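Local coordinates for protein inositol-3-phosphate synthase (Caenorhabditis elegans, PDB 1VKO) that belongs to the inositol-phosphate synthase family and binds nicotinamide-adenine-dinucleotide in a Rossmann-type nucleotide-binding domain, at residues A[157-162]-A[192-197]; A[79-84]-A[246-251]; A[161-166]-A[210-215]. All coordinates share one frame; numbering follows the deposited sequence.

Contact 1: A[157-162]-A[192-197]; sequences SGWDIS and VPLPSI. With NAD (nicotinamide-adenine-dinucleotide), chain G.
Trp159 lays the pyrrole side of its indole obliquely against Leu194: CD1 of Trp159 is 3.4 Å from CB of Leu194, and NE1 lies near the methyl CD1 of the leucine. CG of Trp159 sits beside its own backbone N (chi1 -54°). At the ring edge, near its plane, CD1 of Trp159 is 3.3 Å from the carbonyl O of Pro195. NE1 bonds to Asp230 on helix 220-238. The backbones of Trp159 and Leu194 form a single bridge. Leu194 N donates to Gly158 O, and Asp160 N gives a straight bond (167°) of 2.9 Å to Leu194 O. CB of Asp160 also packs on CB of Pro193, its carboxylate meanwhile reaching the adenosine ribose of nicotinamide-adenine-dinucleotide: OD2 takes O3B at 2.7 Å, and OD1 accepts from O2B, modelled at a doubtfully short distance. OD1 further accepts from Ser162 N, an Asx turn that helps fix the carboxylate, and OD2 also bonds Gly85 N. At the base, Ser196 OG donates to adenine N1A at 2.9 Å. An acidic residue at the ribose hydroxyls is characteristic of NAD-binding Rossmann folds, and its charge would probably disfavour a phosphate at O2B.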
loop_
_atom_site.group_PDB
_atom_site.type_symbol
_atom_site.label_atom_id
_atom_site.label_comp_id
_atom_site.label_asym_id
_atom_site.label_seq_id
_atom_site.Cartn_x
_atom_site.Cartn_y
_atom_site.Cartn_z
ATOM N N SER A 157 41.094 -2.381 -3.740
ATOM C CA SER A 157 41.344 -1.227 -4.574
ATOM C C SER A 157 40.343 -1.249 -5.765
ATOM O O SER A 157 39.323 -1.961 -5.721
ATOM C CB SER A 157 42.772 -1.287 -5.093
ATOM O OG SER A 157 43.076 -0.103 -5.806
ATOM N N GLY A 158 40.640 -0.470 -6.800
ATOM C CA GLY A 158 39.926 -0.511 -8.029
ATOM C C GLY A 158 39.991 0.776 -8.811
ATOM O O GLY A 158 40.881 1.598 -8.597
ATOM N N TRP A 159 39.025 0.945 -9.724
ATOM C CA TRP A 159 39.084 2.029 -10.696
ATOM C C TRP A 159 37.830 2.884 -10.759
ATOM O O TRP A 159 36.727 2.408 -10.513
ATOM C CB TRP A 159 39.296 1.469 -12.070
ATOM C CG TRP A 159 40.471 0.560 -12.241
ATOM C CD1 TRP A 159 41.721 0.901 -12.691
ATOM C CD2 TRP A 159 40.484 -0.854 -12.040
ATOM N NE1 TRP A 159 42.513 -0.221 -12.746
ATOM C CE2 TRP A 159 41.784 -1.309 -12.349
ATOM C CE3 TRP A 159 39.535 -1.787 -11.592
ATOM C CZ2 TRP A 159 42.149 -2.662 -12.256
ATOM C CZ3 TRP A 159 39.880 -3.118 -11.534
ATOM C CH2 TRP A 159 41.187 -3.547 -11.850
ATOM N N ASP A 160 37.993 4.139 -11.134
ATOM C CA ASP A 160 36.838 4.956 -11.368
ATOM C C ASP A 160 37.131 6.063 -12.338
ATOM O O ASP A 160 38.159 6.703 -12.212
ATOM C CB ASP A 160 36.306 5.540 -10.075
ATOM C CG ASP A 160 34.781 5.745 -10.114
ATOM O OD1 ASP A 160 34.292 6.451 -10.997
ATOM O OD2 ASP A 160 33.998 5.215 -9.312
ATOM N N ILE A 161 36.222 6.282 -13.298
ATOM C CA ILE A 161 36.326 7.417 -14.219
ATOM C C ILE A 161 36.267 8.772 -13.476
ATOM O O ILE A 161 36.638 9.805 -14.034
ATOM C CB ILE A 161 35.261 7.348 -15.326
ATOM C CG1 ILE A 161 33.842 7.462 -14.733
ATOM C CG2 ILE A 161 35.438 6.054 -16.162
ATOM C CD1 ILE A 161 32.669 7.619 -15.783
ATOM N N SER A 162 35.819 8.763 -12.221
ATOM C CA SER A 162 35.815 9.974 -11.379
ATOM C C SER A 162 36.953 9.933 -10.372
ATOM O O SER A 162 37.115 8.933 -9.664
ATOM C CB SER A 162 34.516 10.095 -10.599
ATOM O OG SER A 162 34.607 11.249 -9.770
ATOM N N VAL A 192 42.046 7.283 -3.588
ATOM C CA VAL A 192 41.621 7.857 -4.851
ATOM C C VAL A 192 41.718 6.732 -5.872
ATOM O O VAL A 192 42.798 6.167 -6.048
ATOM C CB VAL A 192 42.522 9.027 -5.268
ATOM C CG1 VAL A 192 42.186 9.463 -6.696
ATOM C CG2 VAL A 192 42.339 10.205 -4.306
ATOM N N PRO A 193 40.607 6.389 -6.528
ATOM C CA PRO A 193 40.598 5.270 -7.478
ATOM C C PRO A 193 41.527 5.501 -8.653
ATOM O O PRO A 193 41.738 6.642 -9.051
ATOM C CB PRO A 193 39.158 5.267 -7.984
ATOM C CG PRO A 193 38.376 5.934 -6.897
ATOM C CD PRO A 193 39.271 7.022 -6.416
ATOM N N LEU A 194 42.075 4.412 -9.190
ATOM C CA LEU A 194 42.866 4.452 -10.427
ATOM C C LEU A 194 42.004 4.937 -11.606
ATOM O O LEU A 194 40.797 4.821 -11.577
ATOM C CB LEU A 194 43.496 3.072 -10.706
ATOM C CG LEU A 194 44.248 2.389 -9.541
ATOM C CD1 LEU A 194 44.597 0.966 -9.873
ATOM C CD2 LEU A 194 45.489 3.138 -9.175
ATOM N N PRO A 195 42.611 5.553 -12.611
ATOM C CA PRO A 195 41.858 5.925 -13.813
ATOM C C PRO A 195 41.379 4.716 -14.581
ATOM O O PRO A 195 41.995 3.651 -14.508
ATOM C CB PRO A 195 42.852 6.764 -14.627
ATOM C CG PRO A 195 44.174 6.497 -14.053
ATOM C CD PRO A 195 44.011 6.015 -12.642
ATOM N N SER A 196 40.235 4.848 -15.241
ATOM C CA SER A 196 39.637 3.708 -15.914
ATOM C C SER A 196 39.493 3.932 -17.399
ATOM O O SER A 196 39.817 4.994 -17.922
ATOM C CB SER A 196 38.250 3.395 -15.332
ATOM O OG SER A 196 38.014 2.000 -15.388
ATOM N N ILE A 197 38.964 2.911 -18.064
ATOM C CA ILE A 197 38.637 2.949 -19.477
ATOM C C ILE A 197 37.310 3.667 -19.513
ATOM O O ILE A 197 36.425 3.334 -18.736
ATOM C CB ILE A 197 38.483 1.506 -19.968
ATOM C CG1 ILE A 197 39.766 0.738 -19.723
ATOM C CG2 ILE A 197 38.114 1.430 -21.446
ATOM C CD1 ILE A 197 39.611 -0.737 -19.959
HETATM P PA NAD G . 26.957 4.628 -8.895
HETATM O O1A NAD G . 26.766 5.612 -9.947
HETATM O O2A NAD G . 26.891 5.312 -7.593
HETATM O O5B NAD G . 28.340 3.901 -9.173
HETATM C C5B NAD G . 28.886 3.890 -10.458
HETATM C C4B NAD G . 30.324 4.358 -10.344
HETATM O O4B NAD G . 31.066 3.764 -11.385
HETATM C C3B NAD G . 30.460 5.845 -10.512
HETATM O O3B NAD G . 31.513 6.200 -9.630
HETATM C C2B NAD G . 30.991 6.059 -11.901
HETATM O O2B NAD G . 31.998 7.058 -11.754
HETATM C C1B NAD G . 31.687 4.731 -12.181
HETATM N N9A NAD G . 31.885 4.281 -13.583
HETATM C C8A NAD G . 31.077 4.406 -14.672
HETATM N N7A NAD G . 31.707 3.855 -15.733
HETATM C C5A NAD G . 32.910 3.372 -15.371
HETATM C C6A NAD G . 33.966 2.750 -16.060
HETATM N N6A NAD G . 33.963 2.539 -17.387
HETATM N N1A NAD G . 35.094 2.406 -15.362
HETATM C C2A NAD G . 35.205 2.690 -14.032
HETATM N N3A NAD G . 34.190 3.329 -13.396
HETATM C C4A NAD G . 33.046 3.665 -14.029
HETATM O O3 NAD G . 25.884 3.417 -8.992
HETATM P PN NAD G . 25.817 2.316 -7.843
HETATM O O1N NAD G . 27.155 2.279 -7.195
HETATM O O2N NAD G . 24.635 2.605 -7.028
HETATM O O5D NAD G . 25.712 0.887 -8.603
HETATM C C5D NAD G . 26.576 0.568 -9.680
HETATM C C4D NAD G . 26.043 -0.534 -10.614
HETATM O O4D NAD G . 25.559 -1.623 -9.866
HETATM C C3D NAD G . 24.893 -0.085 -11.523
HETATM O O3D NAD G . 25.080 -0.648 -12.792
HETATM C C2D NAD G . 23.697 -0.803 -10.952
HETATM O O2D NAD G . 22.691 -1.154 -11.890
HETATM C C1D NAD G . 24.338 -2.057 -10.424
HETATM N N1N NAD G . 23.371 -2.629 -9.495
HETATM C C2N NAD G . 23.011 -1.940 -8.379
HETATM C C3N NAD G . 22.074 -2.489 -7.533
HETATM C C7N NAD G . 22.005 -1.900 -6.175
HETATM O O7N NAD G . 22.833 -0.772 -5.963
HETATM N N7N NAD G . 21.216 -2.450 -5.244
HETATM C C4N NAD G . 21.505 -3.750 -7.796
HETATM C C5N NAD G . 21.870 -4.423 -8.941
HETATM C C6N NAD G . 22.812 -3.845 -9.805
#

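Contact 2: A[79-84]-A[246-251]; sequences LLLVGL and LWTANT. With NAD (nicotinamide-adenine-dinucleotide), chain G.
Val82 and Trp247 pair across two parallel strands of the Rossmann-type sheet, 77-82 and 242-247, whose short segments run within 13° of each other. From its CB, which lies 3.8 Å from CE3 of Trp247, Val82 splits into two methyls. CG1, placed anti to the backbone N by a chi1 of -166°, meets CZ3 of Trp247 obliquely at 3.7 Å and CB of Ala249, and touches adenine C2A of nicotinamide-adenine-dinucleotide at 3.5 Å. CG2 of Val82 lies 3.9 Å from the carbonyl O of Leu246. Ala249 CB sits over one face of the Trp247 indole, offset toward the rim, and also packs against the adenine at C4A. On the face of the sheet that carries Leu81 and Leu246, these two lie side by side, pointing the same way, with CD2 of Leu81 3.8 Å from CB of Leu246, and helix 440-458 packs on Leu246 through Leu451.

The backbone ladder consists of Leu246 N to Leu80 O, Val82 N to Leu246 O and Thr248 N to Val82 O. Beyond it the chains stay close, the CA atoms of Gly83 and Ala249 being 3.8 Å apart, and CA of Gly83 is 3.2 Å from ribose O4B. One water lies within hydrogen-bonding distance of Gly83 O and Thr248 O. At the far end, OG1 of Thr251 shares a hydrogen bond of 2.7 Å with O3D of the nicotinamide ribose.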
loop_
_atom_site.group_PDB
_atom_site.type_symbol
_atom_site.label_atom_id
_atom_site.label_comp_id
_atom_site.label_asym_id
_atom_site.label_seq_id
_atom_site.Cartn_x
_atom_site.Cartn_y
_atom_site.Cartn_z
ATOM N N LEU A 79 40.457 -7.581 -3.583
ATOM C CA LEU A 79 39.277 -7.306 -4.432
ATOM C C LEU A 79 39.404 -5.967 -5.124
ATOM O O LEU A 79 39.644 -4.919 -4.471
ATOM C CB LEU A 79 37.937 -7.388 -3.630
ATOM C CG LEU A 79 36.598 -7.035 -4.333
ATOM C CD1 LEU A 79 36.282 -8.026 -5.438
ATOM C CD2 LEU A 79 35.441 -7.013 -3.362
ATOM N N LEU A 80 39.221 -6.008 -6.444
ATOM C CA LEU A 80 39.302 -4.822 -7.268
ATOM C C LEU A 80 37.955 -4.457 -7.857
ATOM O O LEU A 80 37.391 -5.213 -8.680
ATOM C CB LEU A 80 40.288 -5.031 -8.431
ATOM C CG LEU A 80 41.767 -5.194 -8.151
ATOM C CD1 LEU A 80 42.430 -5.999 -9.275
ATOM C CD2 LEU A 80 42.398 -3.836 -7.993
ATOM N N LEU A 81 37.448 -3.276 -7.511
ATOM C CA LEU A 81 36.100 -2.936 -7.994
ATOM C C LEU A 81 36.174 -1.958 -9.106
ATOM O O LEU A 81 36.889 -0.951 -9.022
ATOM C CB LEU A 81 35.218 -2.396 -6.866
ATOM C CG LEU A 81 35.124 -3.251 -5.590
ATOM C CD1 LEU A 81 34.282 -2.631 -4.494
ATOM C CD2 LEU A 81 34.575 -4.616 -5.928
ATOM N N VAL A 82 35.437 -2.235 -10.154
ATOM C CA VAL A 82 35.241 -1.226 -11.184
ATOM C C VAL A 82 34.043 -0.409 -10.784
ATOM O O VAL A 82 32.965 -0.954 -10.465
ATOM C CB VAL A 82 35.087 -1.830 -12.572
ATOM C CG1 VAL A 82 35.235 -0.742 -13.625
ATOM C CG2 VAL A 82 36.131 -2.942 -12.770
ATOM N N GLY A 83 34.237 0.902 -10.770
ATOM C CA GLY A 83 33.279 1.794 -10.139
ATOM C C GLY A 83 33.580 1.875 -8.643
ATOM O O GLY A 83 32.679 1.892 -7.833
ATOM N N LEU A 84 34.850 1.918 -8.267
ATOM C CA LEU A 84 35.249 1.932 -6.840
ATOM C C LEU A 84 34.712 3.135 -6.102
ATOM O O LEU A 84 34.484 3.064 -4.890
ATOM C CB LEU A 84 36.771 1.886 -6.678
ATOM C CG LEU A 84 37.376 2.022 -5.264
ATOM C CD1 LEU A 84 37.095 0.778 -4.403
ATOM C CD2 LEU A 84 38.895 2.284 -5.275
ATOM N N LEU A 246 35.644 -7.156 -9.807
ATOM C CA LEU A 246 34.187 -7.107 -9.758
ATOM C C LEU A 246 33.671 -5.783 -10.287
ATOM O O LEU A 246 34.119 -4.697 -9.862
ATOM C CB LEU A 246 33.689 -7.366 -8.321
ATOM C CG LEU A 246 32.187 -7.447 -8.070
ATOM C CD1 LEU A 246 31.828 -8.463 -6.927
ATOM C CD2 LEU A 246 31.633 -6.040 -7.785
ATOM N N TRP A 247 32.731 -5.887 -11.226
ATOM C CA TRP A 247 32.121 -4.744 -11.845
ATOM C C TRP A 247 30.908 -4.236 -11.047
ATOM O O TRP A 247 29.851 -4.912 -10.937
ATOM C CB TRP A 247 31.694 -5.105 -13.274
ATOM C CG TRP A 247 31.094 -3.942 -13.991
ATOM C CD1 TRP A 247 29.829 -3.431 -13.829
ATOM C CD2 TRP A 247 31.739 -3.112 -14.964
ATOM N NE1 TRP A 247 29.655 -2.336 -14.641
ATOM C CE2 TRP A 247 30.807 -2.113 -15.349
ATOM C CE3 TRP A 247 33.026 -3.098 -15.548
ATOM C CZ2 TRP A 247 31.108 -1.133 -16.308
ATOM C CZ3 TRP A 247 33.336 -2.100 -16.453
ATOM C CH2 TRP A 247 32.366 -1.142 -16.847
ATOM N N THR A 248 31.055 -3.026 -10.541
ATOM C CA THR A 248 29.990 -2.315 -9.874
ATOM C C THR A 248 30.045 -0.833 -10.298
ATOM O O THR A 248 29.784 0.077 -9.499
ATOM C CB THR A 248 30.057 -2.491 -8.319
ATOM O OG1 THR A 248 29.006 -1.731 -7.715
ATOM C CG2 THR A 248 31.358 -1.897 -7.677
ATOM N N ALA A 249 30.405 -0.614 -11.564
ATOM C CA ALA A 249 30.274 0.680 -12.238
ATOM C C ALA A 249 28.937 0.788 -13.020
ATOM O O ALA A 249 28.120 -0.098 -12.976
ATOM C CB ALA A 249 31.467 0.875 -13.185
ATOM N N ASN A 250 28.704 1.886 -13.721
ATOM C CA ASN A 250 27.411 2.096 -14.346
ATOM C C ASN A 250 27.086 1.040 -15.365
ATOM O O ASN A 250 27.961 0.483 -16.035
ATOM C CB ASN A 250 27.277 3.489 -14.943
ATOM C CG ASN A 250 27.245 4.558 -13.868
ATOM O OD1 ASN A 250 28.287 5.158 -13.549
ATOM N ND2 ASN A 250 26.076 4.722 -13.211
ATOM N N THR A 251 25.802 0.718 -15.409
ATOM C CA THR A 251 25.254 -0.196 -16.350
ATOM C C THR A 251 25.649 0.305 -17.720
ATOM O O THR A 251 25.307 1.429 -18.076
ATOM C CB THR A 251 23.736 -0.133 -16.149
ATOM O OG1 THR A 251 23.464 -0.729 -14.896
ATOM C CG2 THR A 251 22.999 -1.033 -17.136
HETATM P PA NAD G . 26.957 4.628 -8.895
HETATM O O1A NAD G . 26.766 5.612 -9.947
HETATM O O2A NAD G . 26.891 5.312 -7.593
HETATM O O5B NAD G . 28.340 3.901 -9.173
HETATM C C5B NAD G . 28.886 3.890 -10.458
HETATM C C4B NAD G . 30.324 4.358 -10.344
HETATM O O4B NAD G . 31.066 3.764 -11.385
HETATM C C3B NAD G . 30.460 5.845 -10.512
HETATM O O3B NAD G . 31.513 6.200 -9.630
HETATM C C2B NAD G . 30.991 6.059 -11.901
HETATM O O2B NAD G . 31.998 7.058 -11.754
HETATM C C1B NAD G . 31.687 4.731 -12.181
HETATM N N9A NAD G . 31.885 4.281 -13.583
HETATM C C8A NAD G . 31.077 4.406 -14.672
HETATM N N7A NAD G . 31.707 3.855 -15.733
HETATM C C5A NAD G . 32.910 3.372 -15.371
HETATM C C6A NAD G . 33.966 2.750 -16.060
HETATM N N6A NAD G . 33.963 2.539 -17.387
HETATM N N1A NAD G . 35.094 2.406 -15.362
HETATM C C2A NAD G . 35.205 2.690 -14.032
HETATM N N3A NAD G . 34.190 3.329 -13.396
HETATM C C4A NAD G . 33.046 3.665 -14.029
HETATM O O3 NAD G . 25.884 3.417 -8.992
HETATM P PN NAD G . 25.817 2.316 -7.843
HETATM O O1N NAD G . 27.155 2.279 -7.195
HETATM O O2N NAD G . 24.635 2.605 -7.028
HETATM O O5D NAD G . 25.712 0.887 -8.603
HETATM C C5D NAD G . 26.576 0.568 -9.680
HETATM C C4D NAD G . 26.043 -0.534 -10.614
HETATM O O4D NAD G . 25.559 -1.623 -9.866
HETATM C C3D NAD G . 24.893 -0.085 -11.523
HETATM O O3D NAD G . 25.080 -0.648 -12.792
HETATM C C2D NAD G . 23.697 -0.803 -10.952
HETATM O O2D NAD G . 22.691 -1.154 -11.890
HETATM C C1D NAD G . 24.338 -2.057 -10.424
HETATM N N1N NAD G . 23.371 -2.629 -9.495
HETATM C C2N NAD G . 23.011 -1.940 -8.379
HETATM C C3N NAD G . 22.074 -2.489 -7.533
HETATM C C7N NAD G . 22.005 -1.900 -6.175
HETATM O O7N NAD G . 22.833 -0.772 -5.963
HETATM N N7N NAD G . 21.216 -2.450 -5.244
HETATM C C4N NAD G . 21.505 -3.750 -7.796
HETATM C C5N NAD G . 21.870 -4.423 -8.941
HETATM C C6N NAD G . 22.812 -3.845 -9.805
HETATM O O HOH W 1 30.137 1.702 -7.282
#

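Contact 3: A[161-166]-A[210-215]; sequences ISDSNL and RANNVI. With NAD (nicotinamide-adenine-dinucleotide), chain G.
Ile161 and Asn213 bring their CA atoms within 4.5 Å where two irregular loops meet, and the carbonyl O of Ile161 takes weak hydrogen bonds from two successive backbone N-H groups, Asn212 N and Asn213 N. Ile161 and Arg210 of these loops line the adenosine end of the Rossmann-type dinucleotide site, the first loop following strand 154-159 and the second leading toward helix 220-238. A CA-H...O contact from Ala211 CA is added to the two bonds, and the three approaches from residues 211-213 converge on the Ile161 oxygen.

The side chain of Ile161 works on two fronts. Its CD1 packs on Ala211 CB at 3.9 Å and also lies near C8A of the adenine, while CG2 of Ile161 lies 3.6 Å from C6A. A chi1 of 64° puts CG1 between the backbone N and the carbonyl carbon, where it approaches ribose O2B. Arg210, whose chain bends at chi3, has its CG 3.9 Å from Ser162 CB and brings its guanidinium over the ribose, with C3B over one face; NH1 of Arg210 makes a weak bond of 3.3 Å to O2B.

Farther from the ligand, Asp163 and Asn212 meet at about a right angle, their carboxylate and amide planes 86° apart. Asn213 ND2 turns to Asp160 O and Pro193 O, tying residues 210-215 to both segments of contact 1. The Asn212 amide engages Asp163 twice: OD1 accepts from Asp163 N at 2.9 Å, and ND2 gives a weak bond of 2.9 Å to Asp163 OD1.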
loop_
_atom_site.group_PDB
_atom_site.type_symbol
_atom_site.label_atom_id
_atom_site.label_comp_id
_atom_site.label_asym_id
_atom_site.label_seq_id
_atom_site.Cartn_x
_atom_site.Cartn_y
_atom_site.Cartn_z
ATOM N N ILE A 161 36.222 6.282 -13.298
ATOM C CA ILE A 161 36.326 7.417 -14.219
ATOM C C ILE A 161 36.267 8.772 -13.476
ATOM O O ILE A 161 36.638 9.805 -14.034
ATOM C CB ILE A 161 35.261 7.348 -15.326
ATOM C CG1 ILE A 161 33.842 7.462 -14.733
ATOM C CG2 ILE A 161 35.438 6.054 -16.162
ATOM C CD1 ILE A 161 32.669 7.619 -15.783
ATOM N N SER A 162 35.819 8.763 -12.221
ATOM C CA SER A 162 35.815 9.974 -11.379
ATOM C C SER A 162 36.953 9.933 -10.372
ATOM O O SER A 162 37.115 8.933 -9.664
ATOM C CB SER A 162 34.516 10.095 -10.599
ATOM O OG SER A 162 34.607 11.249 -9.770
ATOM N N ASP A 163 37.726 11.005 -10.271
ATOM C CA ASP A 163 38.908 10.943 -9.391
ATOM C C ASP A 163 38.646 11.243 -7.913
ATOM O O ASP A 163 39.580 11.155 -7.082
ATOM C CB ASP A 163 40.075 11.790 -9.935
ATOM C CG ASP A 163 39.807 13.264 -9.853
ATOM O OD1 ASP A 163 38.635 13.651 -9.644
ATOM O OD2 ASP A 163 40.711 14.110 -9.985
ATOM N N SER A 164 37.398 11.609 -7.584
ATOM C CA SER A 164 36.982 11.862 -6.208
ATOM C C SER A 164 37.479 10.784 -5.272
ATOM O O SER A 164 37.355 9.585 -5.579
ATOM C CB SER A 164 35.467 11.928 -6.118
ATOM O OG SER A 164 34.981 12.986 -6.920
ATOM N N ASN A 165 38.034 11.204 -4.137
ATOM C CA ASN A 165 38.513 10.269 -3.111
ATOM C C ASN A 165 37.310 9.705 -2.362
ATOM O O ASN A 165 36.258 10.332 -2.320
ATOM C CB ASN A 165 39.450 10.978 -2.113
ATOM C CG ASN A 165 38.739 12.058 -1.330
ATOM O OD1 ASN A 165 37.949 11.767 -0.408
ATOM N ND2 ASN A 165 38.963 13.310 -1.718
ATOM N N LEU A 166 37.502 8.562 -1.719
ATOM C CA LEU A 166 36.425 7.800 -1.123
ATOM C C LEU A 166 35.693 8.502 0.006
ATOM O O LEU A 166 34.632 8.036 0.440
ATOM C CB LEU A 166 36.926 6.410 -0.692
ATOM C CG LEU A 166 37.274 5.453 -1.838
ATOM C CD1 LEU A 166 36.920 4.030 -1.507
ATOM C CD2 LEU A 166 36.567 5.828 -3.128
ATOM N N ARG A 210 31.224 13.702 -15.311
ATOM C CA ARG A 210 31.819 13.000 -14.166
ATOM C C ARG A 210 33.185 12.382 -14.495
ATOM O O ARG A 210 33.979 12.073 -13.598
ATOM C CB ARG A 210 30.842 11.927 -13.661
ATOM C CG ARG A 210 31.310 11.060 -12.504
ATOM C CD ARG A 210 30.506 9.783 -12.331
ATOM N NE ARG A 210 29.462 9.965 -11.332
ATOM C CZ ARG A 210 29.583 9.675 -10.040
ATOM N NH1 ARG A 210 30.723 9.170 -9.568
ATOM N NH2 ARG A 210 28.551 9.890 -9.224
ATOM N N ALA A 211 33.465 12.232 -15.781
ATOM C CA ALA A 211 34.594 11.447 -16.227
ATOM C C ALA A 211 35.850 12.299 -16.392
ATOM O O ALA A 211 36.070 12.876 -17.465
ATOM C CB ALA A 211 34.235 10.729 -17.520
ATOM N N ASN A 212 36.651 12.388 -15.319
ATOM C CA ASN A 212 37.857 13.172 -15.313
ATOM C C ASN A 212 39.097 12.363 -14.899
ATOM O O ASN A 212 40.135 12.929 -14.594
ATOM C CB ASN A 212 37.663 14.377 -14.394
ATOM C CG ASN A 212 37.804 14.036 -12.901
ATOM O OD1 ASN A 212 37.845 12.866 -12.495
ATOM N ND2 ASN A 212 37.895 15.071 -12.085
ATOM N N ASN A 213 38.961 11.041 -14.884
ATOM C CA ASN A 213 39.987 10.093 -14.434
ATOM C C ASN A 213 40.033 8.938 -15.449
ATOM O O ASN A 213 39.699 7.807 -15.113
ATOM C CB ASN A 213 39.591 9.554 -13.048
ATOM C CG ASN A 213 40.749 8.990 -12.255
ATOM O OD1 ASN A 213 41.883 9.429 -12.390
ATOM N ND2 ASN A 213 40.457 8.013 -11.387
ATOM N N VAL A 214 40.423 9.228 -16.697
ATOM C CA VAL A 214 40.448 8.201 -17.752
ATOM C C VAL A 214 41.809 7.913 -18.388
ATOM O O VAL A 214 42.610 8.822 -18.602
ATOM C CB VAL A 214 39.333 8.423 -18.852
ATOM C CG1 VAL A 214 38.153 9.226 -18.301
ATOM C CG2 VAL A 214 39.866 9.043 -20.103
ATOM N N ILE A 215 42.049 6.636 -18.687
ATOM C CA ILE A 215 43.257 6.191 -19.400
ATOM C C ILE A 215 43.287 6.888 -20.770
ATOM O O ILE A 215 42.309 6.796 -21.492
ATOM C CB ILE A 215 43.231 4.620 -19.648
ATOM C CG1 ILE A 215 42.800 3.793 -18.420
ATOM C CG2 ILE A 215 44.541 4.124 -20.218
ATOM C CD1 ILE A 215 43.616 3.969 -17.233
HETATM P PA NAD G . 26.957 4.628 -8.895
HETATM O O1A NAD G . 26.766 5.612 -9.947
HETATM O O2A NAD G . 26.891 5.312 -7.593
HETATM O O5B NAD G . 28.340 3.901 -9.173
HETATM C C5B NAD G . 28.886 3.890 -10.458
HETATM C C4B NAD G . 30.324 4.358 -10.344
HETATM O O4B NAD G . 31.066 3.764 -11.385
HETATM C C3B NAD G . 30.460 5.845 -10.512
HETATM O O3B NAD G . 31.513 6.200 -9.630
HETATM C C2B NAD G . 30.991 6.059 -11.901
HETATM O O2B NAD G . 31.998 7.058 -11.754
HETATM C C1B NAD G . 31.687 4.731 -12.181
HETATM N N9A NAD G . 31.885 4.281 -13.583
HETATM C C8A NAD G . 31.077 4.406 -14.672
HETATM N N7A NAD G . 31.707 3.855 -15.733
HETATM C C5A NAD G . 32.910 3.372 -15.371
HETATM C C6A NAD G . 33.966 2.750 -16.060
HETATM N N6A NAD G . 33.963 2.539 -17.387
HETATM N N1A NAD G . 35.094 2.406 -15.362
HETATM C C2A NAD G . 35.205 2.690 -14.032
HETATM N N3A NAD G . 34.190 3.329 -13.396
HETATM C C4A NAD G . 33.046 3.665 -14.029
HETATM O O3 NAD G . 25.884 3.417 -8.992
HETATM P PN NAD G . 25.817 2.316 -7.843
HETATM O O1N NAD G . 27.155 2.279 -7.195
HETATM O O2N NAD G . 24.635 2.605 -7.028
HETATM O O5D NAD G . 25.712 0.887 -8.603
HETATM C C5D NAD G . 26.576 0.568 -9.680
HETATM C C4D NAD G . 26.043 -0.534 -10.614
HETATM O O4D NAD G . 25.559 -1.623 -9.866
HETATM C C3D NAD G . 24.893 -0.085 -11.523
HETATM O O3D NAD G . 25.080 -0.648 -12.792
HETATM C C2D NAD G . 23.697 -0.803 -10.952
HETATM O O2D NAD G . 22.691 -1.154 -11.890
HETATM C C1D NAD G . 24.338 -2.057 -10.424
HETATM N N1N NAD G . 23.371 -2.629 -9.495
HETATM C C2N NAD G . 23.011 -1.940 -8.379
HETATM C C3N NAD G . 22.074 -2.489 -7.533
HETATM C C7N NAD G . 22.005 -1.900 -6.175
HETATM O O7N NAD G . 22.833 -0.772 -5.963
HETATM N N7N NAD G . 21.216 -2.450 -5.244
HETATM C C4N NAD G . 21.505 -3.750 -7.796
HETATM C C5N NAD G . 21.870 -4.423 -8.941
HETATM C C6N NAD G . 22.812 -3.845 -9.805
#

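In the fold
Contact 2 is the core of the set, wholly buried between central strands 77-82 and 242-247 and built from regular backbone bonds and apolar side chains. Contact 1 is also buried but lies at the edge of the same sheet: strand 154-159 pairs with 77-82, joined by Ser157 O to Leu81 N and Trp159 O to Gly83 N, and a loop extends it. Contact 3, only partly buried, continues from Ile161 and Ser162 of contact 1 into loops, where side-chain amides and weak bonds replace strand pairing. All three reach nicotinamide-adenine-dinucleotide: contact 2 from the adenine to the nicotinamide ribose, contacts 1 and 3 at its adenosine half.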